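Local coordinates for protein fatty acid synthase 1, isoform A (Drosophila melanogaster, PDB 6FN6) that probably makes long-chain saturated fatty acids from acetyl-CoA and malonyl-CoA with NADPH, this piece being its dehydratase, enoylreductase and ketoreductase region, at residues L63-A68 with L98-K103; R139-D144 with F180-K185; L190-R195 with N247-R252; V572-K577 with M617-K622. All blocks are in the same frame, centred on the assembly; numbering follows the deposited sequence.

Contact 1 (L63-A68 with L98-K103); sequences LVFHRA and LAVSGK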
loop_
_atom_site.group_PDB
_atom_site.type_symbol
_atom_site.label_atom_id
_atom_site.label_comp_id
_atom_site.label_asym_id
_atom_site.label_seq_id
_atom_site.Cartn_x
_atom_site.Cartn_y
_atom_site.Cartn_z
ATOM N N LEU A 63 8.071 12.374 -5.686
ATOM C CA LEU A 63 9.161 12.981 -4.941
ATOM C C LEU A 63 8.820 13.034 -3.461
ATOM O O LEU A 63 7.755 13.517 -3.079
ATOM C CB LEU A 63 9.460 14.384 -5.469
ATOM C CG LEU A 63 10.200 14.444 -6.806
ATOM C CD1 LEU A 63 10.074 15.817 -7.429
ATOM C CD2 LEU A 63 11.666 14.093 -6.606
ATOM N N VAL A 64 9.729 12.530 -2.635
ATOM C CA VAL A 64 9.565 12.582 -1.190
ATOM C C VAL A 64 10.800 13.217 -0.571
ATOM O O VAL A 64 11.924 12.774 -0.803
ATOM C CB VAL A 64 9.316 11.184 -0.592
ATOM C CG1 VAL A 64 9.107 11.281 0.915
ATOM C CG2 VAL A 64 8.124 10.518 -1.255
ATOM N N PHE A 65 10.584 14.257 0.224
ATOM C CA PHE A 65 11.668 14.901 0.943
ATOM C C PHE A 65 11.605 14.454 2.402
ATOM O O PHE A 65 10.847 14.996 3.207
ATOM C CB PHE A 65 11.564 16.418 0.789
ATOM C CG PHE A 65 11.472 16.861 -0.648
ATOM C CD1 PHE A 65 12.614 17.000 -1.421
ATOM C CD2 PHE A 65 10.243 17.109 -1.235
ATOM C CE1 PHE A 65 12.531 17.390 -2.747
ATOM C CE2 PHE A 65 10.156 17.503 -2.559
ATOM C CZ PHE A 65 11.301 17.643 -3.314
ATOM N N HIS A 66 12.403 13.440 2.722
ATOM C CA HIS A 66 12.284 12.724 3.989
ATOM C C HIS A 66 12.764 13.525 5.194
ATOM O O HIS A 66 12.239 13.362 6.295
ATOM C CB HIS A 66 13.044 11.402 3.904
ATOM C CG HIS A 66 12.517 10.483 2.846
ATOM N ND1 HIS A 66 11.542 9.543 3.096
ATOM C CD2 HIS A 66 12.821 10.371 1.530
ATOM C CE1 HIS A 66 11.271 8.885 1.981
ATOM N NE2 HIS A 66 12.034 9.370 1.017
ATOM N N ARG A 67 13.770 14.372 4.997
ATOM C CA ARG A 67 14.281 15.194 6.086
ATOM C C ARG A 67 14.984 16.427 5.529
ATOM O O ARG A 67 15.383 16.454 4.365
ATOM C CB ARG A 67 15.245 14.399 6.970
ATOM C CG ARG A 67 16.468 13.843 6.253
ATOM C CD ARG A 67 17.470 13.286 7.257
ATOM N NE ARG A 67 18.771 12.991 6.663
ATOM C CZ ARG A 67 19.680 13.909 6.346
ATOM N NH1 ARG A 67 19.440 15.195 6.562
ATOM N NH2 ARG A 67 20.836 13.540 5.815
ATOM N N ALA A 68 15.143 17.440 6.372
ATOM C CA ALA A 68 15.817 18.665 5.968
ATOM C C ALA A 68 17.327 18.506 6.073
ATOM O O ALA A 68 17.824 17.767 6.923
ATOM C CB ALA A 68 15.349 19.836 6.820
ATOM N N LEU A 98 18.994 8.512 4.357
ATOM C CA LEU A 98 18.184 8.901 3.209
ATOM C C LEU A 98 17.708 10.346 3.311
ATOM O O LEU A 98 17.246 10.780 4.365
ATOM C CB LEU A 98 16.980 7.969 3.074
ATOM C CG LEU A 98 15.980 8.318 1.969
ATOM C CD1 LEU A 98 16.639 8.253 0.599
ATOM C CD2 LEU A 98 14.776 7.398 2.034
ATOM N N ALA A 99 17.819 11.080 2.207
ATOM C CA ALA A 99 17.373 12.470 2.154
ATOM C C ALA A 99 16.146 12.608 1.254
ATOM O O ALA A 99 15.103 13.104 1.686
ATOM C CB ALA A 99 18.499 13.374 1.661
ATOM N N VAL A 100 16.280 12.170 0.005
ATOM C CA VAL A 100 15.209 12.301 -0.980
ATOM C C VAL A 100 15.054 11.024 -1.795
ATOM O O VAL A 100 16.028 10.320 -2.059
ATOM C CB VAL A 100 15.458 13.509 -1.913
ATOM C CG1 VAL A 100 14.413 13.571 -3.029
ATOM C CG2 VAL A 100 15.453 14.794 -1.125
ATOM N N SER A 101 13.815 10.739 -2.186
ATOM C CA SER A 101 13.508 9.592 -3.037
ATOM C C SER A 101 12.461 9.986 -4.073
ATOM O O SER A 101 11.707 10.937 -3.875
ATOM C CB SER A 101 13.005 8.409 -2.205
ATOM O OG SER A 101 11.667 8.613 -1.785
ATOM N N GLY A 102 12.418 9.247 -5.174
ATOM C CA GLY A 102 11.438 9.493 -6.215
ATOM C C GLY A 102 11.731 8.720 -7.484
ATOM O O GLY A 102 12.556 7.805 -7.492
ATOM N N LYS A 103 11.060 9.102 -8.564
ATOM C CA LYS A 103 11.226 8.441 -9.852
ATOM C C LYS A 103 11.534 9.481 -10.922
ATOM O O LYS A 103 11.015 10.595 -10.875
ATOM C CB LYS A 103 9.961 7.653 -10.211
ATOM C CG LYS A 103 9.955 7.057 -11.611
ATOM C CD LYS A 103 8.654 6.320 -11.887
ATOM C CE LYS A 103 8.561 5.875 -13.338
ATOM N NZ LYS A 103 7.307 5.123 -13.613
#

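Contact 2 (R139-D144 with F180-K185); sequences RLRGYD and FSILSK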
loop_
_atom_site.group_PDB
_atom_site.type_symbol
_atom_site.label_atom_id
_atom_site.label_comp_id
_atom_site.label_asym_id
_atom_site.label_seq_id
_atom_site.Cartn_x
_atom_site.Cartn_y
_atom_site.Cartn_z
ATOM N N ARG A 139 8.691 36.457 5.996
ATOM C CA ARG A 139 9.559 36.642 7.160
ATOM C C ARG A 139 8.822 36.332 8.456
ATOM O O ARG A 139 9.356 35.666 9.341
ATOM C CB ARG A 139 10.107 38.071 7.216
ATOM C CG ARG A 139 11.439 38.264 6.501
ATOM C CD ARG A 139 12.160 39.516 6.984
ATOM N NE ARG A 139 11.347 40.723 6.838
ATOM C CZ ARG A 139 11.275 41.458 5.732
ATOM N NH1 ARG A 139 11.962 41.116 4.648
ATOM N NH2 ARG A 139 10.507 42.538 5.707
ATOM N N LEU A 140 7.593 36.821 8.566
ATOM C CA LEU A 140 6.803 36.617 9.772
ATOM C C LEU A 140 6.509 35.143 9.998
ATOM O O LEU A 140 6.267 34.717 11.129
ATOM C CB LEU A 140 5.492 37.400 9.700
ATOM C CG LEU A 140 5.518 38.797 10.321
ATOM C CD1 LEU A 140 6.542 39.690 9.638
ATOM C CD2 LEU A 140 4.134 39.409 10.249
ATOM N N ARG A 141 6.516 34.366 8.919
ATOM C CA ARG A 141 6.225 32.943 9.015
ATOM C C ARG A 141 7.454 32.113 9.377
ATOM O O ARG A 141 7.323 30.971 9.811
ATOM C CB ARG A 141 5.638 32.440 7.703
ATOM C CG ARG A 141 4.361 33.149 7.288
ATOM C CD ARG A 141 3.600 32.318 6.272
ATOM N NE ARG A 141 2.635 33.094 5.502
ATOM C CZ ARG A 141 1.753 32.560 4.661
ATOM N NH1 ARG A 141 1.703 31.243 4.488
ATOM N NH2 ARG A 141 0.913 33.341 3.997
ATOM N N GLY A 142 8.641 32.687 9.206
ATOM C CA GLY A 142 9.874 31.988 9.523
ATOM C C GLY A 142 10.866 31.904 8.376
ATOM O O GLY A 142 12.040 31.596 8.591
ATOM N N TYR A 143 10.399 32.161 7.158
ATOM C CA TYR A 143 11.268 32.128 5.987
ATOM C C TYR A 143 12.162 33.360 5.933
ATOM O O TYR A 143 11.672 34.486 5.848
ATOM C CB TYR A 143 10.450 32.045 4.699
ATOM C CG TYR A 143 9.443 30.922 4.656
ATOM C CD1 TYR A 143 9.803 29.658 4.206
ATOM C CD2 TYR A 143 8.130 31.129 5.047
ATOM C CE1 TYR A 143 8.882 28.628 4.159
ATOM C CE2 TYR A 143 7.202 30.108 5.004
ATOM C CZ TYR A 143 7.581 28.859 4.557
ATOM O OH TYR A 143 6.652 27.842 4.517
ATOM N N ASP A 144 13.472 33.143 5.963
ATOM C CA ASP A 144 14.431 34.241 5.912
ATOM C C ASP A 144 15.185 34.236 4.589
ATOM O O ASP A 144 16.411 34.165 4.564
ATOM C CB ASP A 144 15.413 34.130 7.075
ATOM C CG ASP A 144 14.711 34.001 8.413
ATOM O OD1 ASP A 144 14.191 35.020 8.914
ATOM O OD2 ASP A 144 14.667 32.876 8.956
ATOM N N PHE A 180 5.810 30.606 -3.782
ATOM C CA PHE A 180 4.574 31.178 -4.291
ATOM C C PHE A 180 3.356 30.373 -3.857
ATOM O O PHE A 180 2.305 30.937 -3.547
ATOM C CB PHE A 180 4.621 31.269 -5.817
ATOM C CG PHE A 180 3.421 31.935 -6.409
ATOM C CD1 PHE A 180 3.332 33.315 -6.455
ATOM C CD2 PHE A 180 2.379 31.181 -6.913
ATOM C CE1 PHE A 180 2.222 33.931 -6.994
ATOM C CE2 PHE A 180 1.270 31.789 -7.454
ATOM C CZ PHE A 180 1.190 33.165 -7.496
ATOM N N SER A 181 3.498 29.053 -3.849
ATOM C CA SER A 181 2.417 28.165 -3.437
ATOM C C SER A 181 2.132 28.302 -1.945
ATOM O O SER A 181 0.998 28.141 -1.500
ATOM C CB SER A 181 2.768 26.717 -3.772
ATOM O OG SER A 181 1.698 25.843 -3.461
ATOM N N ILE A 182 3.170 28.610 -1.178
ATOM C CA ILE A 182 3.040 28.731 0.265
ATOM C C ILE A 182 2.307 30.023 0.617
ATOM O O ILE A 182 1.647 30.102 1.654
ATOM C CB ILE A 182 4.427 28.658 0.945
ATOM C CG1 ILE A 182 4.990 27.239 0.840
ATOM C CG2 ILE A 182 4.344 29.078 2.410
ATOM C CD1 ILE A 182 6.477 27.132 1.145
ATOM N N LEU A 183 2.412 31.025 -0.253
ATOM C CA LEU A 183 1.739 32.304 -0.035
ATOM C C LEU A 183 0.233 32.129 0.083
ATOM O O LEU A 183 -0.407 32.729 0.944
ATOM C CB LEU A 183 2.034 33.277 -1.176
ATOM C CG LEU A 183 3.210 34.245 -1.071
ATOM C CD1 LEU A 183 3.182 35.186 -2.263
ATOM C CD2 LEU A 183 3.196 35.034 0.231
ATOM N N SER A 184 -0.329 31.307 -0.795
ATOM C CA SER A 184 -1.773 31.115 -0.861
ATOM C C SER A 184 -2.324 30.433 0.394
ATOM O O SER A 184 -3.512 30.541 0.693
ATOM C CB SER A 184 -2.133 30.299 -2.106
ATOM O OG SER A 184 -1.431 29.070 -2.127
ATOM N N LYS A 185 -1.459 29.736 1.126
ATOM C CA LYS A 185 -1.880 29.058 2.348
ATOM C C LYS A 185 -2.343 30.069 3.391
ATOM O O LYS A 185 -1.683 31.076 3.634
ATOM C CB LYS A 185 -0.744 28.198 2.903
ATOM C CG LYS A 185 -0.502 26.922 2.112
ATOM C CD LYS A 185 0.633 26.103 2.701
ATOM C CE LYS A 185 0.677 24.701 2.111
ATOM N NZ LYS A 185 -0.464 23.862 2.575
#

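Contact 3 (L190-R195 with N247-R252); sequences LYLPTR and NLAQRR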
loop_
_atom_site.group_PDB
_atom_site.type_symbol
_atom_site.label_atom_id
_atom_site.label_comp_id
_atom_site.label_asym_id
_atom_site.label_seq_id
_atom_site.Cartn_x
_atom_site.Cartn_y
_atom_site.Cartn_z
ATOM N N LEU A 190 5.220 28.215 9.478
ATOM C CA LEU A 190 6.317 27.705 8.665
ATOM C C LEU A 190 5.964 26.346 8.061
ATOM O O LEU A 190 5.714 25.380 8.782
ATOM C CB LEU A 190 7.599 27.603 9.496
ATOM C CG LEU A 190 8.859 27.160 8.751
ATOM C CD1 LEU A 190 9.225 28.149 7.658
ATOM C CD2 LEU A 190 10.020 26.984 9.718
ATOM N N TYR A 191 5.941 26.293 6.731
ATOM C CA TYR A 191 5.704 25.056 5.993
ATOM C C TYR A 191 6.939 24.662 5.195
ATOM O O TYR A 191 7.581 25.515 4.578
ATOM C CB TYR A 191 4.527 25.211 5.029
ATOM C CG TYR A 191 3.155 25.115 5.655
ATOM C CD1 TYR A 191 2.588 23.881 5.943
ATOM C CD2 TYR A 191 2.417 26.257 5.936
ATOM C CE1 TYR A 191 1.329 23.786 6.503
ATOM C CE2 TYR A 191 1.157 26.173 6.497
ATOM C CZ TYR A 191 0.617 24.934 6.778
ATOM O OH TYR A 191 -0.638 24.843 7.338
ATOM N N LEU A 192 7.260 23.373 5.200
ATOM C CA LEU A 192 8.349 22.846 4.382
ATOM C C LEU A 192 7.827 21.732 3.476
ATOM O O LEU A 192 6.973 20.946 3.888
ATOM C CB LEU A 192 9.489 22.328 5.262
ATOM C CG LEU A 192 10.297 23.373 6.032
ATOM C CD1 LEU A 192 11.243 22.699 7.003
ATOM C CD2 LEU A 192 11.078 24.256 5.070
ATOM N N PRO A 193 8.320 21.672 2.226
ATOM C CA PRO A 193 7.837 20.643 1.296
ATOM C C PRO A 193 7.996 19.223 1.826
ATOM O O PRO A 193 9.028 18.904 2.411
ATOM C CB PRO A 193 8.716 20.847 0.059
ATOM C CG PRO A 193 9.150 22.260 0.127
ATOM C CD PRO A 193 9.306 22.564 1.587
ATOM N N THR A 194 6.987 18.386 1.608
ATOM C CA THR A 194 7.041 16.980 2.004
ATOM C C THR A 194 7.041 16.082 0.778
ATOM O O THR A 194 7.858 15.168 0.661
ATOM C CB THR A 194 5.854 16.599 2.906
ATOM O OG1 THR A 194 5.890 17.380 4.104
ATOM C CG2 THR A 194 5.888 15.115 3.267
ATOM N N ARG A 195 6.120 16.356 -0.139
ATOM C CA ARG A 195 5.971 15.539 -1.333
ATOM C C ARG A 195 5.655 16.385 -2.555
ATOM O O ARG A 195 5.120 17.487 -2.442
ATOM C CB ARG A 195 4.864 14.501 -1.133
ATOM C CG ARG A 195 5.327 13.209 -0.487
ATOM C CD ARG A 195 4.165 12.256 -0.254
ATOM N NE ARG A 195 3.423 12.582 0.965
ATOM C CZ ARG A 195 2.123 12.866 1.019
ATOM N NH1 ARG A 195 1.374 12.877 -0.080
ATOM N NH2 ARG A 195 1.563 13.143 2.188
ATOM N N ASN A 247 4.303 20.113 4.935
ATOM C CA ASN A 247 3.989 19.860 6.335
ATOM C C ASN A 247 4.546 20.956 7.225
ATOM O O ASN A 247 5.598 21.531 6.947
ATOM C CB ASN A 247 4.534 18.504 6.781
ATOM C CG ASN A 247 3.595 17.370 6.449
ATOM O OD1 ASN A 247 3.444 16.992 5.287
ATOM N ND2 ASN A 247 2.950 16.823 7.472
ATOM N N LEU A 248 3.821 21.232 8.300
ATOM C CA LEU A 248 4.228 22.229 9.274
ATOM C C LEU A 248 5.514 21.777 9.955
ATOM O O LEU A 248 5.618 20.634 10.401
ATOM C CB LEU A 248 3.117 22.446 10.296
ATOM C CG LEU A 248 2.858 23.867 10.790
ATOM C CD1 LEU A 248 2.594 24.804 9.631
ATOM C CD2 LEU A 248 1.672 23.868 11.725
ATOM N N ALA A 249 6.490 22.675 10.041
ATOM C CA ALA A 249 7.793 22.338 10.605
ATOM C C ALA A 249 7.973 22.880 12.020
ATOM O O ALA A 249 7.277 23.804 12.437
ATOM C CB ALA A 249 8.902 22.863 9.705
ATOM N N GLN A 250 8.888 22.260 12.760
ATOM C CA GLN A 250 9.228 22.688 14.113
ATOM C C GLN A 250 10.006 23.998 14.098
ATOM O O GLN A 250 10.935 24.170 13.307
ATOM C CB GLN A 250 10.054 21.618 14.831
ATOM C CG GLN A 250 9.392 20.254 14.923
ATOM C CD GLN A 250 10.301 19.214 15.556
ATOM O OE1 GLN A 250 11.425 19.518 15.957
ATOM N NE2 GLN A 250 9.815 17.983 15.653
ATOM N N ARG A 251 9.632 24.918 14.979
ATOM C CA ARG A 251 10.357 26.173 15.117
ATOM C C ARG A 251 11.357 26.047 16.259
ATOM O O ARG A 251 11.015 25.581 17.345
ATOM C CB ARG A 251 9.397 27.337 15.373
ATOM C CG ARG A 251 8.409 27.593 14.247
ATOM C CD ARG A 251 9.101 28.050 12.968
ATOM N NE ARG A 251 9.802 29.320 13.138
ATOM C CZ ARG A 251 9.235 30.517 13.007
ATOM N NH1 ARG A 251 7.946 30.621 12.710
ATOM N NH2 ARG A 251 9.959 31.615 13.177
ATOM N N ARG A 252 12.595 26.463 16.007
ATOM C CA ARG A 252 13.653 26.354 17.002
ATOM C C ARG A 252 13.222 27.093 18.262
ATOM O O ARG A 252 12.534 28.111 18.178
ATOM C CB ARG A 252 14.977 26.924 16.486
ATOM C CG ARG A 252 15.448 26.342 15.166
ATOM C CD ARG A 252 16.620 27.136 14.605
ATOM N NE ARG A 252 17.824 26.971 15.414
ATOM C CZ ARG A 252 18.907 27.733 15.312
ATOM N NH1 ARG A 252 18.951 28.722 14.428
ATOM N NH2 ARG A 252 19.955 27.499 16.090
#

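Contact 4 (V572-K577 with M617-K622); sequences VNALVK and MLTSGK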
loop_
_atom_site.group_PDB
_atom_site.type_symbol
_atom_site.label_atom_id
_atom_site.label_comp_id
_atom_site.label_asym_id
_atom_site.label_seq_id
_atom_site.Cartn_x
_atom_site.Cartn_y
_atom_site.Cartn_z
ATOM N N VAL A 572 -7.015 25.687 29.831
ATOM C CA VAL A 572 -5.631 25.246 29.906
ATOM C C VAL A 572 -4.974 25.464 28.554
ATOM O O VAL A 572 -5.587 25.230 27.511
ATOM C CB VAL A 572 -5.535 23.776 30.352
ATOM C CG1 VAL A 572 -4.082 23.299 30.353
ATOM C CG2 VAL A 572 -6.156 23.603 31.730
ATOM N N ASN A 573 -3.726 25.916 28.577
ATOM C CA ASN A 573 -2.985 26.162 27.352
ATOM C C ASN A 573 -1.527 25.757 27.510
ATOM O O ASN A 573 -0.934 25.938 28.573
ATOM C CB ASN A 573 -3.076 27.639 26.967
ATOM C CG ASN A 573 -2.466 27.928 25.609
ATOM O OD1 ASN A 573 -2.356 27.041 24.761
ATOM N ND2 ASN A 573 -2.058 29.175 25.399
ATOM N N ALA A 574 -0.963 25.197 26.446
ATOM C CA ALA A 574 0.461 24.903 26.393
ATOM C C ALA A 574 1.172 26.064 25.710
ATOM O O ALA A 574 1.098 26.210 24.491
ATOM C CB ALA A 574 0.714 23.602 25.653
ATOM N N LEU A 575 1.851 26.890 26.498
ATOM C CA LEU A 575 2.469 28.105 25.975
ATOM C C LEU A 575 3.606 27.804 24.995
ATOM O O LEU A 575 3.670 28.387 23.912
ATOM C CB LEU A 575 2.987 28.955 27.134
ATOM C CG LEU A 575 1.956 29.253 28.230
ATOM C CD1 LEU A 575 2.540 30.177 29.289
ATOM C CD2 LEU A 575 0.670 29.839 27.651
ATOM N N VAL A 576 4.493 26.890 25.375
ATOM C CA VAL A 576 5.557 26.431 24.488
ATOM C C VAL A 576 5.419 24.915 24.363
ATOM O O VAL A 576 5.454 24.186 25.353
ATOM C CB VAL A 576 6.960 26.874 24.978
ATOM C CG1 VAL A 576 7.383 26.133 26.237
ATOM C CG2 VAL A 576 7.987 26.691 23.865
ATOM N N LYS A 577 5.233 24.454 23.132
ATOM C CA LYS A 577 4.937 23.052 22.864
ATOM C C LYS A 577 5.984 22.062 23.378
ATOM O O LYS A 577 5.629 21.018 23.920
ATOM C CB LYS A 577 4.755 22.865 21.358
ATOM C CG LYS A 577 3.469 23.484 20.836
ATOM C CD LYS A 577 3.348 23.377 19.327
ATOM C CE LYS A 577 2.045 23.996 18.845
ATOM N NZ LYS A 577 2.022 24.196 17.371
ATOM N N MET A 617 -0.500 14.739 21.847
ATOM C CA MET A 617 0.207 14.876 20.579
ATOM C C MET A 617 0.325 16.345 20.194
ATOM O O MET A 617 1.374 16.790 19.731
ATOM C CB MET A 617 -0.508 14.093 19.473
ATOM C CG MET A 617 -0.459 12.581 19.648
ATOM S SD MET A 617 1.216 11.921 19.687
ATOM C CE MET A 617 0.894 10.195 20.046
ATOM N N LEU A 618 -0.755 17.097 20.384
ATOM C CA LEU A 618 -0.746 18.520 20.071
ATOM C C LEU A 618 0.243 19.263 20.959
ATOM O O LEU A 618 1.051 20.054 20.475
ATOM C CB LEU A 618 -2.142 19.116 20.233
ATOM C CG LEU A 618 -2.311 20.581 19.819
ATOM C CD1 LEU A 618 -1.780 20.847 18.415
ATOM C CD2 LEU A 618 -3.767 20.993 19.924
ATOM N N THR A 619 0.176 19.003 22.261
ATOM C CA THR A 619 1.041 19.680 23.219
ATOM C C THR A 619 2.508 19.357 22.950
ATOM O O THR A 619 3.357 20.247 22.966
ATOM C CB THR A 619 0.688 19.289 24.671
ATOM O OG1 THR A 619 -0.662 19.673 24.958
ATOM C CG2 THR A 619 1.626 19.971 25.669
ATOM N N SER A 620 2.802 18.086 22.697
ATOM C CA SER A 620 4.177 17.649 22.475
ATOM C C SER A 620 4.730 18.154 21.145
ATOM O O SER A 620 5.937 18.352 21.002
ATOM C CB SER A 620 4.264 16.123 22.524
ATOM O OG SER A 620 3.595 15.537 21.421
ATOM N N GLY A 621 3.846 18.355 20.174
ATOM C CA GLY A 621 4.247 18.847 18.868
ATOM C C GLY A 621 4.379 17.757 17.822
ATOM O O GLY A 621 4.669 18.037 16.658
ATOM N N LYS A 622 4.163 16.510 18.229
ATOM C CA LYS A 622 4.204 15.392 17.295
ATOM C C LYS A 622 3.112 15.571 16.247
ATOM O O LYS A 622 3.261 15.146 15.100
ATOM C CB LYS A 622 4.043 14.061 18.034
ATOM C CG LYS A 622 5.259 13.677 18.871
ATOM C CD LYS A 622 5.010 12.429 19.710
ATOM C CE LYS A 622 4.881 11.170 18.858
ATOM N NZ LYS A 622 6.146 10.826 18.147
#

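Contact 1 (L63-A68 with L98-K103)
V64 and S101 bind each other through both backbones, V64 N to S101 O at 2.8 Å and S101 N to V64 O at 3.1 Å, as a hydrogen-bonded antiparallel pair. F65 and V100 form the non-hydrogen-bonded pair beside it, and a further bond runs from H66 N to A99 O at 2.9 Å. All this belongs to the antiparallel sheet of the dehydratase's N-terminal hotdog fold; A99 and V100 both face I92, a classic beta bulge. One polar bond joins side chains: H66 NE2 and S101 OG lie 2.9 Å apart, almost straight at 168°. H66 CG stands anti to its carbonyl carbon (chi1 -61°), leading the ring toward 98-103. Apolar contacts lie on both sides of the sheet. On the side of V64 and S101, L98 CD2 sits over the centre of the H66 ring in a CH-pi contact, 3.6 Å from the centroid, while V64 CG1 covers the opposite face nearer the rim, restricting ring rotation. On the other side F65 and V100 lie side by side, CD1 to CG2 at 3.6 Å, packed against helix 34-48 (A34 and Y37). R67 runs its extended chain past L98 O to a salt bridge with E94.

Contact 2 (R139-D144 with F180-K185)
R141 and Y143 both aim at the last turn of helix 170-183 and the residues after it, the arginine at backbone oxygens and the tyrosine at I182. The R141 chain is extended from CG to NE, and chi4 of -172° continues this line to CZ. Its guanidinium meets three backbone oxygens through weak bonds: NH1 to I182 O at 3.1 Å, NH2 to L183 O at 3.4 Å and NH2 to K185 O at 3.5 Å. L183 O lies at the edge of the group, near its plane. R141 NE makes a salt bridge with E137, which is likely to fix how the guanidinium is turned. A leucine in place of R141 would probably cost these carbonyls a shared donor and leave E137 without its mate. Y143 and I182 meet tip to tip, Y143 OH lying 3.4 Å from I182 CG2 and 3.5 Å from I182 CD1. That OH hydrogen-bonds to Y191 O. G142, between R141 and Y143, closes helix 131-141 with a Schellman motif. The R141 charge is probably eased by these carbonyls and E137, although R971 brings a like charge close. All this lies in the C-terminal hotdog fold, whose helix 170-183 carries the predicted proton donor D175.

Contact 3 (L190-R195 with N247-R252)
L248 lays its CD1 methyl on the phenol ring of Y191, over the ring centre and 3.5 Å from the centroid, the CH-pi contact at the tight part of this pairing. Y191 and L248 form a non-hydrogen-bonded antiparallel pair, and hydrogen bonds flank it: A249 N to L190 O at 3.1 Å, and L192 N to N247 O at 3.0 Å, the latter nearly straight at 177°. N247 N returns a bond to L192 O. On the other side L192 CD1 packs on A249 CB at 3.6 Å. An alanine at Y191 would probably open a gap beside L248 CD1 and leave K185, which makes a cation-pi contact with the ring, without its partner. The solvent side is held by polar groups: N247 is exposed, and its OD1 accepts from T194 OG1 at 2.7 Å, with the hydroxyl tilted 32° out of the carbonyl plane. R251, also exposed, is looser: chi2 and chi3, both near -64°, bend its chain, and CD rests 3.5 Å from L190 CD2, while NE forms a salt bridge to D27. Beyond the pairing, T194 and R195 both face K245 in a classic beta bulge. The paired part belongs to two antiparallel strands of the C-terminal hotdog fold, 249-252 leaving as a loop; strand 191-201 also borders 58-65 of the N-terminal fold, as in a double-hotdog dehydratase.

Contact 4 (V572-K577 with M617-K622)
K577 meets the last turn of helix 613-620 with the CB end of its side chain. Its CB lies 3.4 Å from T619 O, the nearest approach of this side chain. CG, placed anti to the backbone carbonyl carbon by chi1 of -71°, is still 3.9 Å from T619 O. From there the chain runs extended: CD passes L618 O at 4.2 Å, CE is 5.0 Å from L618 CD1, and NZ at the tip is 5.2 Å from that methyl. A second, wholly apolar touch lies deeper, where A574 CB meets T619 CG2 at 3.7 Å. The threonine divides its branches: CG2 stands anti to the backbone N and faces A574, while OG1 turns back to hydrogen-bond D615 O, one turn earlier. G621, with positive phi, ends the helix. The contact joins the hairpin of strands 570-574 and 583-587 to that helix, consistent with the substrate-binding part of a medium-chain-reductase-type enoylreductase; F880 of helix 876-885 also packs on T619. No hydrogen bond crosses between the two segments. Cohesion therefore rests on one methyl pair and on lysine methylenes lying against backbone carbonyl oxygens, while the charge at NZ stands off and probably contributes little.

Contacts 1, 2 and 3 belong to the dehydratase and converge on its predicted catalytic pair, H24 and D175. The side chain of L192 in contact 3 is about 6 Å from that of H24 and Y143 in contact 2 about 7 Å, while F65 in contact 1 is about 9 Å from D175. Contact 3 is the hub: F65 N probably hydrogen-bonds T194 O, so strands 58-65 and 191-201 pair where the two hotdogs meet, and Y143 ties contact 2 to the same strand. Contacts 1 and 2 do not touch, their nearest atoms about 11 Å apart. Contact 4 lies away from these sites, its centre about 17 Å from that of contact 3, although their nearest atoms approach to about 5 Å.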